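PDB 3M1T: putative phosphohydrolase from Shewanella amazonensis, which is of unconfirmed function but, as an HDOD-domain protein of the HD phosphodiesterase clan, may act as a phosphohydrolase or in signal transduction. Local coordinates for residues T110-I115 with F132-H138. Sequence-based numbering, arbitrary orientation. Where two conformers were deposited one is given.
Sequences TFEVAI and FTCGILH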
ATOM      1  N   THR A 110       4.140   5.190   2.260  1.00 12.11           N
ATOM      2  CA  THR A 110       3.395   3.989   2.000  1.00 11.54           C
ATOM      3  C   THR A 110       3.609   2.916   3.056  1.00 11.15           C
ATOM      4  O   THR A 110       2.663   2.275   3.492  1.00 12.01           O
ATOM      5  CB  THR A 110       3.601   3.502   0.540  1.00 12.14           C
ATOM      6  OG1 THR A 110       2.729   4.242  -0.337  1.00 14.04           O
ATOM      7  CG2 THR A 110       3.313   2.031   0.416  1.00 12.34           C
ATOM      8  N   PHE A 111       4.850   2.690   3.467  0.50 11.13           N
ATOM      9  CA  PHE A 111       5.133   1.741   4.543  0.50 11.45           C
ATOM     10  C   PHE A 111       4.518   2.166   5.862  0.50 11.90           C
ATOM     11  O   PHE A 111       4.041   1.331   6.602  0.50 12.45           O
ATOM     12  CB  PHE A 111       6.642   1.533   4.744  0.50 11.47           C
ATOM     13  CG  PHE A 111       7.297   0.740   3.659  0.50 12.33           C
ATOM     14  CD1 PHE A 111       6.714  -0.432   3.187  0.50 14.37           C
ATOM     15  CD2 PHE A 111       8.481   1.164   3.095  0.50  9.57           C
ATOM     16  CE1 PHE A 111       7.311  -1.150   2.189  0.50 16.44           C
ATOM     17  CE2 PHE A 111       9.074   0.443   2.103  0.50 12.74           C
ATOM     18  CZ  PHE A 111       8.502  -0.709   1.658  0.50 12.23           C
ATOM     19  N   GLU A 112       4.537   3.462   6.140  1.00 12.42           N
ATOM     20  CA  GLU A 112       3.896   3.993   7.373  1.00 12.17           C
ATOM     21  C   GLU A 112       2.432   3.586   7.377  1.00 11.87           C
ATOM     22  O   GLU A 112       1.928   3.019   8.355  1.00 12.12           O
ATOM     23  CB  GLU A 112       3.993   5.526   7.493  1.00 14.98           C
ATOM     24  CG  GLU A 112       5.342   6.094   7.924  1.00 16.84           C
ATOM     25  CD  GLU A 112       5.721   5.788   9.373  1.00 17.45           C
ATOM     26  OE1 GLU A 112       4.885   5.955  10.337  1.00 16.98           O
ATOM     27  OE2 GLU A 112       6.911   5.446   9.567  1.00 18.93           O
ATOM     28  N   VAL A 113       1.766   3.819   6.243  1.00 10.88           N
ATOM     29  CA  VAL A 113       0.375   3.422   6.092  1.00 10.36           C
ATOM     30  C   VAL A 113       0.221   1.905   6.245  1.00 11.51           C
ATOM     31  O   VAL A 113      -0.670   1.426   6.946  1.00 11.72           O
ATOM     32  CB  VAL A 113      -0.228   3.934   4.764  1.00 10.88           C
ATOM     33  CG1 VAL A 113      -1.590   3.264   4.432  1.00  9.80           C
ATOM     34  CG2 VAL A 113      -0.341   5.485   4.759  1.00 10.59           C
ATOM     35  N   ALA A 114       1.072   1.135   5.576  1.00 11.59           N
ATOM     36  CA  ALA A 114       1.027  -0.321   5.676  1.00 10.82           C
ATOM     37  C   ALA A 114       1.188  -0.839   7.077  1.00 11.13           C
ATOM     38  O   ALA A 114       0.469  -1.737   7.527  1.00 10.94           O
ATOM     39  CB  ALA A 114       2.088  -0.953   4.714  1.00 10.92           C
ATOM     40  N   ILE A 115       2.140  -0.257   7.817  1.00 12.44           N
ATOM     41  CA  ILE A 115       2.360  -0.665   9.211  1.00 12.41           C
ATOM     42  C   ILE A 115       1.145  -0.386  10.096  1.00 11.58           C
ATOM     43  O   ILE A 115       0.725  -1.224  10.943  1.00 10.62           O
ATOM     44  CB  ILE A 115       3.653   0.028   9.775  1.00 13.57           C
ATOM     45  CG1 ILE A 115       4.904  -0.556   9.117  1.00 15.23           C
ATOM     46  CG2 ILE A 115       3.672  -0.034  11.329  1.00 16.16           C
ATOM     47  CD1 ILE A 115       6.151   0.325   9.392  1.00 18.80           C
ATOM     48  N   PHE A 132      -1.300  -5.130   5.448  1.00 10.87           N
ATOM     49  CA  PHE A 132       0.013  -4.556   5.111  1.00 10.56           C
ATOM     50  C   PHE A 132       0.148  -4.451   3.569  1.00  9.93           C
ATOM     51  O   PHE A 132       0.543  -3.405   3.016  1.00 10.02           O
ATOM     52  CB  PHE A 132       1.154  -5.400   5.704  1.00 10.48           C
ATOM     53  CG  PHE A 132       2.507  -4.789   5.487  1.00 11.98           C
ATOM     54  CD1 PHE A 132       3.201  -4.982   4.312  1.00 14.18           C
ATOM     55  CD2 PHE A 132       3.077  -4.006   6.481  1.00 16.00           C
ATOM     56  CE1 PHE A 132       4.464  -4.364   4.122  1.00 17.17           C
ATOM     57  CE2 PHE A 132       4.351  -3.417   6.319  1.00 15.12           C
ATOM     58  CZ  PHE A 132       5.017  -3.586   5.135  1.00 16.58           C
ATOM     59  N   THR A 133      -0.222  -5.527   2.873  1.00 10.47           N
ATOM     60  CA  THR A 133      -0.097  -5.518   1.433  1.00 10.74           C
ATOM     61  C   THR A 133      -0.981  -4.494   0.770  1.00  9.91           C
ATOM     62  O   THR A 133      -0.599  -3.842  -0.191  1.00 10.53           O
ATOM     63  CB  THR A 133      -0.317  -6.961   0.856  1.00 10.36           C
ATOM     64  OG1 THR A 133       0.704  -7.807   1.375  1.00 14.63           O
ATOM     65  CG2 THR A 133      -0.242  -6.986  -0.675  1.00 11.54           C
ATOM     66  N   CYS A 134      -2.193  -4.343   1.277  1.00 10.34           N
ATOM     67  CA  CYS A 134      -3.088  -3.328   0.797  1.00 10.27           C
ATOM     68  C   CYS A 134      -2.434  -1.936   0.936  1.00 10.84           C
ATOM     69  O   CYS A 134      -2.491  -1.155   0.012  1.00 10.69           O
ATOM     70  CB  CYS A 134      -4.407  -3.425   1.556  1.00 11.09           C
ATOM     71  SG  CYS A 134      -5.777  -2.566   0.732  1.00 13.56           S
ATOM     72  N   GLY A 135      -1.808  -1.669   2.087  1.00  9.98           N
ATOM     73  CA  GLY A 135      -1.043  -0.469   2.253  1.00 11.65           C
ATOM     74  C   GLY A 135       0.074  -0.289   1.229  1.00 10.19           C
ATOM     75  O   GLY A 135       0.202   0.806   0.641  1.00 11.60           O
ATOM     76  N   ILE A 136       0.816  -1.355   0.951  1.00 11.28           N
ATOM     77  CA  ILE A 136       1.895  -1.292  -0.054  1.00 11.46           C
ATOM     78  C   ILE A 136       1.366  -0.846  -1.387  1.00 11.13           C
ATOM     79  O   ILE A 136       2.001  -0.069  -2.058  1.00 11.40           O
ATOM     80  CB  ILE A 136       2.607  -2.640  -0.205  1.00 11.71           C
ATOM     81  CG1 ILE A 136       3.346  -2.949   1.074  1.00 11.89           C
ATOM     82  CG2 ILE A 136       3.513  -2.672  -1.481  1.00 13.83           C
ATOM     83  CD1 ILE A 136       4.367  -1.853   1.538  1.00 17.41           C
ATOM     84  N   LEU A 137       0.172  -1.302  -1.740  1.00 10.37           N
ATOM     85  CA  LEU A 137      -0.403  -1.069  -3.079  1.00 10.22           C
ATOM     86  C   LEU A 137      -1.213   0.226  -3.178  1.00 10.79           C
ATOM     87  O   LEU A 137      -1.562   0.655  -4.278  1.00 10.98           O
ATOM     88  CB  LEU A 137      -1.332  -2.220  -3.448  1.00 10.34           C
ATOM     89  CG  LEU A 137      -0.674  -3.565  -3.616  1.00 10.38           C
ATOM     90  CD1 LEU A 137      -1.734  -4.718  -3.760  1.00 10.41           C
ATOM     91  CD2 LEU A 137       0.329  -3.541  -4.793  1.00 12.79           C
ATOM     92  N   HIS A 138      -1.547   0.831  -2.031  1.00 10.51           N
ATOM     93  CA  HIS A 138      -2.671   1.766  -2.066  1.00 11.02           C
ATOM     94  C   HIS A 138      -2.474   3.037  -2.862  1.00 10.89           C
ATOM     95  O   HIS A 138      -3.465   3.627  -3.352  1.00 12.05           O
ATOM     96  CB  HIS A 138      -3.117   2.155  -0.628  1.00 10.67           C
ATOM     97  CG  HIS A 138      -2.361   3.283  -0.046  1.00 12.17           C
ATOM     98  ND1 HIS A 138      -1.107   3.128   0.500  1.00 11.90           N
ATOM     99  CD2 HIS A 138      -2.693   4.599   0.142  1.00 13.24           C
ATOM    100  CE1 HIS A 138      -0.706   4.284   0.996  1.00 14.21           C
ATOM    101  NE2 HIS A 138      -1.637   5.192   0.756  1.00 14.55           N
TER
HETATM  102  O   HOH W   1       1.357   2.726  -2.340  1.00 12.72           O
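Two consecutive helices, 103-124 and 128-137, form a near-antiparallel helical hairpin in the core of the all-helical HDOD domain. The local axes of 110-115 and 132-137 run at 157° and approach to 7.5 Å. Along 132-138 the contact starts at F132. A114 CB sits over one face of the F132 ring, 3.7 Å from its centroid, as a CH-pi contact. I115 CG1 lies at the ring edge, 4.0 Å from F132 CE2, and F111 CD1 is 4.1 Å from F132 CZ. G135 is the point of closest backbone approach. G135 CA is 4.0 Å from A114 CA, and a CB on G135 would clash with that atom. The small A114 and the bare G135 thus let the helices pack tightly. I136 points its CA-CB bond away, but the end of its side chain comes nearer, and I136 CD1 reaches 4.0 Å from A114 CB. T110 CG2 rests 3.4 Å from G135 O and 3.5 Å from I136 O. H138 closes the contact. V113 CG1 lies over the face of the H138 ring, 4.0 Å from its centroid, a CH-pi contact, while Q202 NE2 donates a hydrogen bond to H138 O. H138 and S139 probably sit where catalytic HD-domain relatives carry their His-Asp pair, so metal-dependent catalysis cannot be assumed. No direct hydrogen bond joins the two segments. One water links them, 2.9 Å from T110 OG1 and donating to I136 O at 2.9 Å. The imidazole is held within its own segment: H138 ND1 donates to G135 O at 2.7 Å, almost linearly at 175°.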